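PDB 4KQC: periplasmic binding protein/LacI transcriptional regulator from Brachyspira murdochii, which probably binds a carbohydrate and delivers it to an ABC transporter. Local coordinates for residues H16-T21 with Y274-Q279; S38-E43 with D56-K61; E159-R164 with Y179-I184; K254-A259 with G263-S268; Y285-S288 with S292-N295. All coordinates share one frame; numbering follows the deposited sequence. Where two conformers were deposited one is given.

Interaction 1: residues H16-T21 with Y274-Q279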
# COMPACT_ATOMS: atom_id res chain seq x y z
N HIS A 16 10.74 -6.64 -0.06
CA HIS A 16 9.42 -7.19 -0.37
C HIS A 16 9.43 -7.61 -1.82
O HIS A 16 9.84 -6.81 -2.66
CB HIS A 16 8.33 -6.17 -0.11
CG HIS A 16 8.37 -5.63 1.30
ND1 HIS A 16 8.12 -6.42 2.41
CD2 HIS A 16 8.70 -4.41 1.78
CE1 HIS A 16 8.26 -5.70 3.50
NE2 HIS A 16 8.62 -4.47 3.15
N LYS A 17 9.01 -8.84 -2.11
CA LYS A 17 9.10 -9.39 -3.49
C LYS A 17 8.17 -8.74 -4.53
O LYS A 17 8.32 -8.99 -5.71
CB LYS A 17 8.82 -10.89 -3.49
CG LYS A 17 9.88 -11.77 -2.82
CD LYS A 17 9.38 -13.23 -2.91
CE LYS A 17 9.98 -14.16 -1.86
NZ LYS A 17 11.17 -14.85 -2.42
N PHE A 18 7.20 -7.97 -4.04
CA PHE A 18 6.48 -7.01 -4.90
C PHE A 18 7.45 -6.38 -5.89
O PHE A 18 7.14 -6.21 -7.04
CB PHE A 18 5.92 -5.97 -3.94
CG PHE A 18 5.16 -4.80 -4.57
CD1 PHE A 18 5.80 -3.64 -4.94
CD2 PHE A 18 3.76 -4.85 -4.69
CE1 PHE A 18 5.09 -2.52 -5.35
CE2 PHE A 18 3.05 -3.73 -5.14
CZ PHE A 18 3.71 -2.59 -5.51
N TRP A 19 8.63 -5.98 -5.40
CA TRP A 19 9.57 -5.22 -6.20
C TRP A 19 10.27 -6.03 -7.30
O TRP A 19 10.73 -5.44 -8.30
CB TRP A 19 10.59 -4.46 -5.28
CG TRP A 19 9.89 -3.35 -4.61
CD1 TRP A 19 9.26 -3.38 -3.43
CD2 TRP A 19 9.65 -2.06 -5.16
NE1 TRP A 19 8.65 -2.18 -3.18
CE2 TRP A 19 8.87 -1.35 -4.24
CE3 TRP A 19 10.06 -1.43 -6.33
CZ2 TRP A 19 8.46 -0.04 -4.45
CZ3 TRP A 19 9.63 -0.09 -6.51
CH2 TRP A 19 8.85 0.55 -5.57
N VAL A 20 10.28 -7.36 -7.19
CA VAL A 20 10.73 -8.20 -8.29
C VAL A 20 9.78 -8.05 -9.49
O VAL A 20 10.17 -7.89 -10.66
CB VAL A 20 10.81 -9.65 -7.81
CG1 VAL A 20 11.14 -10.60 -8.94
CG2 VAL A 20 11.86 -9.75 -6.72
N THR A 21 8.49 -8.01 -9.16
CA THR A 21 7.51 -7.83 -10.20
C THR A 21 7.53 -6.40 -10.84
O THR A 21 7.36 -6.24 -12.06
CB THR A 21 6.12 -8.17 -9.70
OG1 THR A 21 6.15 -9.52 -9.16
CG2 THR A 21 5.14 -8.04 -10.81
N TYR A 274 3.54 -4.94 -11.68
CA TYR A 274 4.08 -4.92 -13.01
C TYR A 274 3.76 -3.63 -13.77
O TYR A 274 4.62 -3.03 -14.42
CB TYR A 274 3.58 -6.11 -13.79
CG TYR A 274 4.19 -6.25 -15.14
CD1 TYR A 274 3.68 -5.55 -16.24
CD2 TYR A 274 5.21 -7.18 -15.36
CE1 TYR A 274 4.23 -5.75 -17.52
CE2 TYR A 274 5.74 -7.40 -16.63
CZ TYR A 274 5.23 -6.67 -17.70
OH TYR A 274 5.73 -6.81 -19.02
N SER A 275 2.51 -3.22 -13.70
CA SER A 275 2.09 -1.98 -14.31
C SER A 275 2.74 -0.76 -13.73
O SER A 275 3.05 0.18 -14.46
CB SER A 275 0.57 -1.82 -14.21
OG SER A 275 0.14 -0.75 -15.04
N ILE A 276 2.95 -0.76 -12.42
CA ILE A 276 3.68 0.33 -11.77
C ILE A 276 5.04 0.46 -12.41
O ILE A 276 5.45 1.53 -12.80
CB ILE A 276 3.75 0.12 -10.28
CG1 ILE A 276 2.35 0.30 -9.66
CG2 ILE A 276 4.73 1.05 -9.64
CD1 ILE A 276 2.21 -0.19 -8.24
N GLY A 277 5.74 -0.62 -12.54
CA GLY A 277 7.07 -0.53 -13.15
C GLY A 277 7.04 -0.21 -14.63
O GLY A 277 7.82 0.60 -15.11
N PHE A 278 6.13 -0.80 -15.36
CA PHE A 278 6.05 -0.57 -16.79
C PHE A 278 5.73 0.91 -17.07
O PHE A 278 6.36 1.57 -17.93
CB PHE A 278 5.01 -1.50 -17.41
CG PHE A 278 5.04 -1.50 -18.89
CD1 PHE A 278 4.43 -0.51 -19.61
CD2 PHE A 278 5.66 -2.53 -19.55
CE1 PHE A 278 4.44 -0.51 -20.99
CE2 PHE A 278 5.71 -2.53 -20.93
CZ PHE A 278 5.11 -1.50 -21.64
N GLN A 279 4.75 1.42 -16.32
CA GLN A 279 4.28 2.81 -16.52
C GLN A 279 5.32 3.82 -16.05
O GLN A 279 5.47 4.88 -16.68
CB GLN A 279 2.94 3.05 -15.89
CG GLN A 279 1.83 2.25 -16.61
CD GLN A 279 1.66 2.62 -18.08
OE1 GLN A 279 1.86 3.77 -18.46
NE2 GLN A 279 1.33 1.64 -18.92
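Phe18 reaches Ile276 because its CG stands anti to the backbone N (chi1 178°), which carries the ring toward helix 273-288. Ile276 answers with its CG1 branch, which runs out to CD1 in an extended form (chi2 166°). The two side chains cross at about a right angle. Phe18 CZ lies 3.9 Å from Ile276 CD1, and the methyl meets the ring obliquely.

The second pair is Thr21 and Tyr274, which also cross at about a right angle. Thr21 turns its methyl, not its hydroxyl, to the helix. CG2 sits 3.6 Å from Tyr274 N and 3.9 Å from Tyr274 CB. Tyr274 CD2 is 4.0 Å from Thr21 O, a van der Waals approach that is oblique to the ring. No hydrogen bond crosses between the two segments.

The contact joins the first turns of two helices, 18-33 and 273-288, in the N-terminal lobe of a type I periplasmic binding protein fold. They come from opposite ends of the sequence, 253 residues apart, and the backbones are closest at Thr21 and Tyr274, with CA atoms 5.3 Å apart. Helix 273-288 thus belongs to the lobe where the chain began.

Pro273 extends the apolar patch, touching both Phe18 and Thr21. Further along, Tyr274 and Phe278 lie against Ala28 of helix 18-33. Within segment 16-21, Phe18 CD1 lies 3.6 Å above one face of the Trp19 ring, offset toward its rim.

Interaction 2: residues S38-E43 with D56-K61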
# COMPACT_ATOMS: atom_id res chain seq x y z
N SER A 38 18.93 1.27 -15.13
CA SER A 38 19.41 0.79 -13.87
C SER A 38 18.19 0.51 -13.00
O SER A 38 17.12 1.10 -13.20
CB SER A 38 20.38 1.83 -13.25
OG SER A 38 19.62 2.95 -12.76
N PHE A 39 18.24 -0.47 -12.11
CA PHE A 39 17.11 -0.68 -11.21
C PHE A 39 17.71 -0.94 -9.84
O PHE A 39 18.16 -2.04 -9.59
CB PHE A 39 16.19 -1.83 -11.66
CG PHE A 39 14.84 -1.86 -10.94
CD1 PHE A 39 14.69 -2.47 -9.69
CD2 PHE A 39 13.73 -1.32 -11.55
CE1 PHE A 39 13.45 -2.51 -9.07
CE2 PHE A 39 12.49 -1.28 -10.91
CZ PHE A 39 12.34 -1.90 -9.67
N VAL A 40 17.84 0.10 -9.04
CA VAL A 40 18.70 0.07 -7.88
C VAL A 40 17.94 0.47 -6.63
O VAL A 40 17.24 1.50 -6.61
CB VAL A 40 19.95 1.01 -8.01
CG1 VAL A 40 20.80 0.53 -9.14
CG2 VAL A 40 19.62 2.50 -8.18
N GLY A 41 18.20 -0.26 -5.54
CA GLY A 41 17.52 0.09 -4.29
C GLY A 41 18.25 -0.45 -3.08
O GLY A 41 19.18 -1.26 -3.20
N PRO A 42 17.83 -0.01 -1.89
CA PRO A 42 18.47 -0.41 -0.62
C PRO A 42 18.19 -1.82 -0.25
O PRO A 42 17.21 -2.39 -0.72
CB PRO A 42 17.89 0.58 0.36
CG PRO A 42 16.53 0.85 -0.16
CD PRO A 42 16.74 0.95 -1.62
N GLU A 43 19.01 -2.41 0.59
CA GLU A 43 18.82 -3.82 0.99
C GLU A 43 17.52 -4.02 1.74
O GLU A 43 16.80 -4.99 1.48
CB GLU A 43 20.00 -4.32 1.83
CG GLU A 43 19.75 -5.69 2.47
CD GLU A 43 21.02 -6.45 2.84
OE1 GLU A 43 22.07 -6.15 2.24
OE2 GLU A 43 20.95 -7.36 3.70
N ASP A 56 22.11 9.74 -5.54
CA ASP A 56 23.21 10.58 -5.94
C ASP A 56 24.10 10.01 -7.01
O ASP A 56 24.48 10.74 -7.94
CB ASP A 56 24.08 10.87 -4.73
CG ASP A 56 23.47 12.01 -3.85
OD1 ASP A 56 22.83 12.92 -4.42
OD2 ASP A 56 23.70 12.03 -2.62
N SER A 57 24.48 8.75 -6.83
CA SER A 57 25.28 8.05 -7.81
C SER A 57 24.64 8.03 -9.21
O SER A 57 25.30 8.25 -10.21
CB SER A 57 25.63 6.64 -7.27
OG SER A 57 26.57 6.74 -6.17
N GLU A 58 23.32 7.83 -9.27
CA GLU A 58 22.62 7.81 -10.52
C GLU A 58 22.53 9.24 -11.12
O GLU A 58 22.64 9.39 -12.34
CB GLU A 58 21.21 7.20 -10.32
CG GLU A 58 21.22 5.71 -10.04
CD GLU A 58 21.87 4.90 -11.17
OE1 GLU A 58 21.47 5.09 -12.31
OE2 GLU A 58 22.88 4.15 -10.97
N ILE A 59 22.32 10.24 -10.29
CA ILE A 59 22.26 11.62 -10.78
C ILE A 59 23.60 11.94 -11.47
O ILE A 59 23.66 12.57 -12.53
CB ILE A 59 22.00 12.60 -9.62
CG1 ILE A 59 20.60 12.44 -9.05
CG2 ILE A 59 22.20 14.03 -10.13
CD1 ILE A 59 20.37 13.11 -7.74
N ASN A 60 24.69 11.56 -10.83
CA ASN A 60 26.00 11.82 -11.36
C ASN A 60 26.29 11.25 -12.73
O ASN A 60 27.19 11.75 -13.45
CB ASN A 60 27.08 11.31 -10.37
CG ASN A 60 27.11 12.06 -9.06
OD1 ASN A 60 26.54 13.10 -8.92
ND2 ASN A 60 27.74 11.46 -8.08
N LYS A 61 25.57 10.20 -13.13
CA LYS A 61 25.64 9.59 -14.47
C LYS A 61 25.04 10.40 -15.62
O LYS A 61 25.16 9.98 -16.82
CB LYS A 61 24.99 8.21 -14.46
CG LYS A 61 25.69 7.25 -13.50
CD LYS A 61 25.02 5.87 -13.57
CE LYS A 61 25.70 4.86 -12.69
NZ LYS A 61 24.96 3.57 -12.71
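Strand 36-40 is an edge strand of the parallel sheet in the N-terminal lobe, and helix 48-60 follows it and packs on one side of it. Ser38 and Val40 of the strand both point toward this helix, and both meet the same residue, Glu58.

Ser38 OG lies 2.9 Å from Glu58 OE1 and donates a weak hydrogen bond to it. The carboxylate is brought to the strand by a bend in the Glu58 chain (chi2 -59°). The methylene part of the chain meets Val40, whose CG2 is 4.0 Å from Glu58 CG. Here the two side chains cross obliquely. The glutamate therefore serves the strand twice, with an oxygen at Ser38 and a methylene at Val40.

Glu58 is buried, and its charge has partners on both oxygens. Tyr6 OH, from the neighbouring strand 6-10, is hydrogen-bonded to OE1 and is its stronger partner. Lys61 NZ forms a salt bridge with Glu58 OE2 at 2.8 Å. It arrives on the syn side, 20° out of the carboxylate plane. The lysine stands three residues on from Glu58 in the chain, and its side chain is extended throughout. This nearby positive charge would be expected to stabilise the carboxylate in its ionised form.

Phe39 points the other way, onto helix 18-33, where it touches Trp19 and Val22. Alternate strand residues thus face helices on the two sides of the sheet. That division is typical of the three-layer alpha/beta/alpha sandwich found in each lobe of periplasmic binding proteins.

Interaction 3: residues E159-R164 with Y179-I184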
# COMPACT_ATOMS: atom_id res chain seq x y z
N GLU A 159 -7.38 7.39 5.40
CA GLU A 159 -8.41 8.41 5.05
C GLU A 159 -9.35 7.83 4.01
O GLU A 159 -10.56 8.07 4.07
CB GLU A 159 -7.81 9.72 4.51
CG GLU A 159 -7.40 10.77 5.56
CD GLU A 159 -6.96 12.16 5.00
OE1 GLU A 159 -6.82 12.38 3.76
OE2 GLU A 159 -6.72 13.04 5.84
N GLY A 160 -8.81 7.13 3.02
CA GLY A 160 -9.66 6.55 1.94
C GLY A 160 -10.76 5.64 2.49
O GLY A 160 -11.92 5.66 2.02
N PHE A 161 -10.38 4.78 3.43
CA PHE A 161 -11.27 3.88 4.12
C PHE A 161 -12.26 4.69 4.98
O PHE A 161 -13.46 4.51 4.96
CB PHE A 161 -10.44 2.88 4.98
CG PHE A 161 -11.32 1.91 5.74
CD1 PHE A 161 -11.84 2.26 6.96
CD2 PHE A 161 -11.64 0.66 5.22
CE1 PHE A 161 -12.70 1.44 7.65
CE2 PHE A 161 -12.44 -0.20 5.94
CZ PHE A 161 -13.00 0.18 7.10
N VAL A 162 -11.73 5.58 5.84
CA VAL A 162 -12.58 6.32 6.75
C VAL A 162 -13.66 7.10 5.98
O VAL A 162 -14.83 7.09 6.37
CB VAL A 162 -11.70 7.25 7.65
CG1 VAL A 162 -12.55 8.20 8.46
CG2 VAL A 162 -10.92 6.37 8.58
N LYS A 163 -13.24 7.83 4.93
CA LYS A 163 -14.15 8.69 4.14
C LYS A 163 -15.25 7.82 3.54
O LYS A 163 -16.43 8.11 3.69
CB LYS A 163 -13.40 9.46 3.02
CG LYS A 163 -14.23 10.47 2.21
CD LYS A 163 -14.19 11.89 2.79
CE LYS A 163 -15.12 12.88 2.06
NZ LYS A 163 -14.66 13.28 0.70
N ARG A 164 -14.87 6.72 2.90
CA ARG A 164 -15.88 5.91 2.23
C ARG A 164 -16.79 5.21 3.24
O ARG A 164 -18.02 5.14 3.06
CB ARG A 164 -15.25 4.90 1.29
CG ARG A 164 -16.24 4.02 0.54
CD ARG A 164 -17.12 4.83 -0.37
NE ARG A 164 -17.92 3.97 -1.24
CZ ARG A 164 -18.98 4.35 -1.95
NH1 ARG A 164 -19.40 5.62 -1.99
NH2 ARG A 164 -19.64 3.43 -2.66
N TYR A 179 -21.90 3.64 15.05
CA TYR A 179 -20.59 3.09 14.78
C TYR A 179 -19.55 4.11 15.12
O TYR A 179 -19.78 5.35 15.11
CB TYR A 179 -20.45 2.63 13.31
CG TYR A 179 -20.31 3.79 12.37
CD1 TYR A 179 -21.43 4.46 11.88
CD2 TYR A 179 -19.08 4.26 11.99
CE1 TYR A 179 -21.32 5.60 11.09
CE2 TYR A 179 -18.95 5.37 11.16
CZ TYR A 179 -20.06 6.02 10.71
OH TYR A 179 -19.96 7.14 9.93
N ALA A 180 -18.34 3.64 15.42
CA ALA A 180 -17.15 4.51 15.57
C ALA A 180 -15.92 3.87 14.95
O ALA A 180 -15.68 2.68 15.15
CB ALA A 180 -16.86 4.75 17.03
N LEU A 181 -15.17 4.64 14.20
CA LEU A 181 -13.97 4.16 13.58
C LEU A 181 -12.82 4.55 14.54
O LEU A 181 -12.75 5.70 14.99
CB LEU A 181 -13.77 4.80 12.21
CG LEU A 181 -14.84 4.51 11.17
CD1 LEU A 181 -14.72 5.37 9.91
CD2 LEU A 181 -14.81 3.04 10.83
N GLN A 182 -11.95 3.61 14.87
CA GLN A 182 -10.85 3.84 15.77
C GLN A 182 -9.57 3.77 14.94
O GLN A 182 -9.19 2.70 14.53
CB GLN A 182 -10.85 2.77 16.83
CG GLN A 182 -12.12 2.77 17.63
CD GLN A 182 -12.08 1.71 18.71
OE1 GLN A 182 -11.56 0.61 18.50
NE2 GLN A 182 -12.63 2.04 19.87
N VAL A 183 -8.95 4.91 14.70
CA VAL A 183 -7.79 5.00 13.83
C VAL A 183 -6.55 4.90 14.76
O VAL A 183 -6.38 5.73 15.68
CB VAL A 183 -7.79 6.26 12.94
CG1 VAL A 183 -6.57 6.24 12.03
CG2 VAL A 183 -9.10 6.27 12.13
N ILE A 184 -5.76 3.86 14.58
CA ILE A 184 -4.63 3.55 15.46
C ILE A 184 -3.37 3.50 14.60
O ILE A 184 -3.29 2.76 13.60
CB ILE A 184 -4.87 2.17 16.11
CG1 ILE A 184 -6.11 2.20 16.97
CG2 ILE A 184 -3.66 1.74 16.92
CD1 ILE A 184 -6.78 0.85 17.11
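Phe161 is the first residue of helix segment 159-164 to meet strand 179-184. With chi1 at 180° its ring leans over to the sheet. Leu181 CD2 lies at the ring edge, near its plane, 4.1 Å from Phe161 CE1. The same ring is stacked with Tyr210 of strand 208-211 and also touches Ala117 and Ala121 of helix 113-133.

Val162 comes next and uses both methyls. CG1 is 3.8 Å from Leu181 CD1, and the two side chains slide past each other in opposite directions. CG2 reaches further along the strand, to Val183 CG2 at 4.0 Å. Leu181 is thus shared: its CD1 goes to Val162 and its CD2 to Phe161.

The axes of segments 159-164 and 179-184 are 10.4 Å apart at their closest and run nearly antiparallel, at 172°. This is the return half of a beta-alpha-beta unit, in which helix 152-171 connects strand 141-146 to the edge strand 179-184 of the C-terminal lobe.

No hydrogen bond or salt bridge crosses between the two segments. The contact consists of branched aliphatic groups and one aromatic edge, so it rests on shape and the burial of apolar surface.

Interaction 4: residues K254-A259 with G263-S268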
# COMPACT_ATOMS: atom_id res chain seq x y z
N LYS A 254 3.37 -13.77 1.78
CA LYS A 254 2.90 -15.09 2.16
C LYS A 254 2.05 -15.16 3.42
O LYS A 254 1.04 -15.84 3.43
CB LYS A 254 4.06 -16.07 2.29
CG LYS A 254 3.70 -17.49 2.70
CD LYS A 254 3.71 -18.46 1.55
CE LYS A 254 3.37 -19.87 2.02
NZ LYS A 254 2.15 -20.36 1.32
N PRO A 255 2.47 -14.48 4.52
CA PRO A 255 1.60 -14.64 5.72
C PRO A 255 0.16 -14.18 5.49
O PRO A 255 -0.77 -14.84 5.93
CB PRO A 255 2.28 -13.79 6.79
CG PRO A 255 3.66 -13.56 6.30
CD PRO A 255 3.63 -13.63 4.79
N GLN A 256 0.01 -13.05 4.82
CA GLN A 256 -1.30 -12.54 4.48
C GLN A 256 -2.07 -13.49 3.55
O GLN A 256 -3.29 -13.62 3.70
CB GLN A 256 -1.19 -11.12 3.88
CG GLN A 256 -2.53 -10.46 3.65
CD GLN A 256 -2.50 -8.93 3.49
OE1 GLN A 256 -3.54 -8.26 3.63
NE2 GLN A 256 -1.31 -8.35 3.19
N LEU A 257 -1.40 -14.03 2.53
CA LEU A 257 -2.07 -14.93 1.59
C LEU A 257 -2.54 -16.15 2.32
O LEU A 257 -3.66 -16.62 2.16
CB LEU A 257 -1.09 -15.34 0.48
CG LEU A 257 -0.67 -14.20 -0.48
CD1 LEU A 257 0.36 -14.64 -1.50
CD2 LEU A 257 -1.92 -13.71 -1.16
N ASP A 258 -1.68 -16.73 3.15
CA ASP A 258 -2.10 -17.91 3.91
C ASP A 258 -3.28 -17.59 4.85
O ASP A 258 -4.18 -18.43 5.02
CB ASP A 258 -0.93 -18.40 4.76
CG ASP A 258 0.13 -19.09 3.93
OD1 ASP A 258 -0.14 -19.40 2.73
OD2 ASP A 258 1.23 -19.31 4.50
N ALA A 259 -3.25 -16.40 5.49
CA ALA A 259 -4.37 -15.99 6.38
C ALA A 259 -5.67 -15.89 5.60
O ALA A 259 -6.74 -16.17 6.13
CB ALA A 259 -4.09 -14.69 7.07
N GLY A 263 -8.99 -18.36 6.18
CA GLY A 263 -10.18 -17.73 6.67
C GLY A 263 -10.07 -16.74 7.82
O GLY A 263 -11.07 -16.30 8.38
N ILE A 264 -8.82 -16.40 8.21
CA ILE A 264 -8.55 -15.42 9.23
C ILE A 264 -8.77 -13.98 8.71
O ILE A 264 -9.30 -13.15 9.40
CB ILE A 264 -7.11 -15.60 9.80
CG1 ILE A 264 -6.93 -17.03 10.35
CG2 ILE A 264 -6.83 -14.55 10.86
CD1 ILE A 264 -5.50 -17.45 10.47
N ILE A 265 -8.39 -13.75 7.46
CA ILE A 265 -8.56 -12.45 6.82
C ILE A 265 -9.54 -12.69 5.68
O ILE A 265 -9.35 -13.64 4.89
CB ILE A 265 -7.18 -11.89 6.31
CG1 ILE A 265 -6.28 -11.61 7.50
CG2 ILE A 265 -7.39 -10.68 5.42
CD1 ILE A 265 -4.88 -11.15 7.12
N GLN A 266 -10.60 -11.88 5.60
CA GLN A 266 -11.67 -12.12 4.64
C GLN A 266 -11.24 -11.78 3.23
O GLN A 266 -11.70 -12.39 2.27
CB GLN A 266 -12.96 -11.37 5.01
CG GLN A 266 -13.57 -11.81 6.33
CD GLN A 266 -13.53 -13.34 6.50
OE1 GLN A 266 -12.76 -13.91 7.33
NE2 GLN A 266 -14.28 -14.03 5.64
N GLY A 267 -10.34 -10.81 3.07
CA GLY A 267 -9.94 -10.38 1.74
C GLY A 267 -9.05 -9.17 1.92
O GLY A 267 -9.01 -8.58 3.03
N SER A 268 -8.42 -8.79 0.83
CA SER A 268 -7.54 -7.63 0.79
C SER A 268 -7.53 -7.01 -0.57
O SER A 268 -8.03 -7.57 -1.56
CB SER A 268 -6.10 -8.05 1.16
OG SER A 268 -5.99 -8.43 2.53
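Ala259 is the tight point of this contact, where the end of helix 254-261 turns into strand 267-270. Its carbonyl oxygen accepts two backbone hydrogen bonds. Ile264 N lies 3.0 Å from Ala259 O, in the carbonyl plane. Ile265 N is 3.2 Å from Ala259 O and comes from above that plane, 63° out of it. Gly263 has a positive phi (82°) and forms the Schellman motif that ends the helix.

The methyl of Ala259 is also well packed. Ile265 CD1 lies 3.6 Å from Ala259 CB, and Ile265 CG1 is also near. Ile264 turns its CB to the same alanine at 4.2 Å from Ala259 CB. Leu221 of helix 214-223 touches Ala259 as well.

A second buried link lies further up the helix. The Gln256 chain is stretched out from a chi1 of -173°, and its amide reaches the strand. Ser268 OG donates to Gln256 OE1 at 2.7 Å, from above the carbonyl plane. The amide nitrogen is held too, because NE2 bonds to the carbonyl oxygens of Phe250 and Ser252.

The looser side is marked by Lys254, which is exposed. In the conformer given, Lys254 NZ makes a salt bridge with Asp258 OD1 at 2.9 Å, on the syn lone pair, one turn along the same helix and apart from the strand.

With both ends of its amide bonded, Gln256 has its rotation fixed. It connects strands 246-250 and 267-270 of this beta-alpha-beta unit through polar groups that are buried yet satisfied.

Interaction 5: residues Y285-S288 with S292-N295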
# COMPACT_ATOMS: atom_id res chain seq x y z
N TYR A 285 10.64 7.63 -20.11
CA TYR A 285 11.03 7.63 -21.49
C TYR A 285 10.38 8.77 -22.22
O TYR A 285 11.08 9.53 -22.95
CB TYR A 285 10.77 6.27 -22.12
CG TYR A 285 11.11 6.28 -23.58
CD1 TYR A 285 12.41 6.17 -23.95
CD2 TYR A 285 10.14 6.40 -24.55
CE1 TYR A 285 12.80 6.18 -25.27
CE2 TYR A 285 10.50 6.42 -25.90
CZ TYR A 285 11.84 6.32 -26.23
OH TYR A 285 12.32 6.33 -27.54
N LYS A 286 9.07 8.91 -22.09
CA LYS A 286 8.35 10.01 -22.79
C LYS A 286 8.86 11.36 -22.35
O LYS A 286 9.10 12.27 -23.19
CB LYS A 286 6.83 9.92 -22.54
CG LYS A 286 6.20 8.69 -23.20
CD LYS A 286 4.71 8.64 -22.90
CE LYS A 286 4.05 7.64 -23.84
NZ LYS A 286 2.67 7.28 -23.44
N ALA A 287 9.07 11.52 -21.03
CA ALA A 287 9.59 12.79 -20.49
C ALA A 287 11.00 13.04 -21.02
O ALA A 287 11.35 14.21 -21.29
CB ALA A 287 9.56 12.80 -18.98
N SER A 288 11.79 11.98 -21.25
CA SER A 288 13.14 12.12 -21.78
C SER A 288 13.15 12.64 -23.22
O SER A 288 14.13 13.19 -23.68
CB SER A 288 13.93 10.83 -21.68
OG SER A 288 13.67 9.88 -22.67
N SER A 292 4.88 15.55 -23.33
CA SER A 292 4.08 15.85 -22.16
C SER A 292 3.66 14.56 -21.48
O SER A 292 3.33 13.57 -22.14
CB SER A 292 2.84 16.65 -22.54
OG SER A 292 2.12 15.99 -23.54
N VAL A 293 3.70 14.58 -20.14
CA VAL A 293 3.27 13.44 -19.36
C VAL A 293 2.30 13.84 -18.26
O VAL A 293 2.26 14.99 -17.82
CB VAL A 293 4.50 12.71 -18.71
CG1 VAL A 293 5.41 12.08 -19.78
CG2 VAL A 293 5.32 13.61 -17.80
N SER A 294 1.54 12.85 -17.78
CA SER A 294 0.55 13.04 -16.73
C SER A 294 0.56 11.87 -15.78
O SER A 294 1.00 10.78 -16.11
CB SER A 294 -0.84 13.11 -17.40
OG SER A 294 -1.00 14.37 -18.08
N ASN A 295 0.10 12.12 -14.55
CA ASN A 295 -0.01 11.06 -13.58
C ASN A 295 -0.79 9.88 -14.12
O ASN A 295 -1.79 10.04 -14.86
CB ASN A 295 -0.71 11.55 -12.35
CG ASN A 295 0.08 12.56 -11.61
OD1 ASN A 295 1.34 12.55 -11.60
ND2 ASN A 295 -0.63 13.43 -10.89
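Val293 CG1 is the atom that makes this contact. It lies 3.8 Å from Lys286 CB and 3.9 Å from Ala287 N. Ala287 CB is a little further off, at 4.3 Å from Val293 CG1. One methyl thus rests against the C-terminal part of helix 273-288, touching the base of one side chain, the backbone and a second side chain. No hydrogen bond crosses between the segments.

With chi1 at -65°, CG1 is the methyl of Val293 that meets the helix. Lys286 also starts toward the loop, but its extended chain leads the ammonium away. Only the lysine's first carbon is used, and the charge plays no part in the contact.

The next shell is apolar. Leu106 of strand 105-110 touches both Val293 and Ala287, so the two residues share a neighbour from the sheet. Ala107 also meets Val293, and Pro88 covers Ala287.

Further out are two polar bonds, one within the helix and one from loop to sheet. Ser288 OG donates to Tyr285 O at 2.6 Å, a side-chain bond back to a helix carbonyl. Asn295 OD1 is bonded to Thr108 N of strand 105-110. This fixes the chain just before it enters strand 296-297.

Three residues lie between the segments, and the chain passes through a short loop from the helix toward strand 296-297, which lies parallel to strand 105-110 at the sheet edge. The chain has come back here from the C-terminal lobe. Helix 273-288 and strand 296-297 complete the N-terminal lobe, as in two-lobed periplasmic binding proteins.

Interactions 1, 2 and 5 belong to the N-terminal lobe, and interactions 3 and 4 to the C-terminal lobe. Interactions 1 and 2 touch directly: Trp19 CE3 is 4.1 Å from Phe39 CZ, where helix 18-33 meets strand 36-40. Interactions 1 and 5 use the two ends of helix 273-288, with centres about 19 Å apart. Interactions 3 and 4 lie on one sheet, their centres about 21 Å apart. Between lobes, interactions 1 and 4 are nearest, about 7 Å between closest atoms, while 2 and 3 lie about 38 Å apart by centres. In this family the ligand normally binds in the cleft between the lobes.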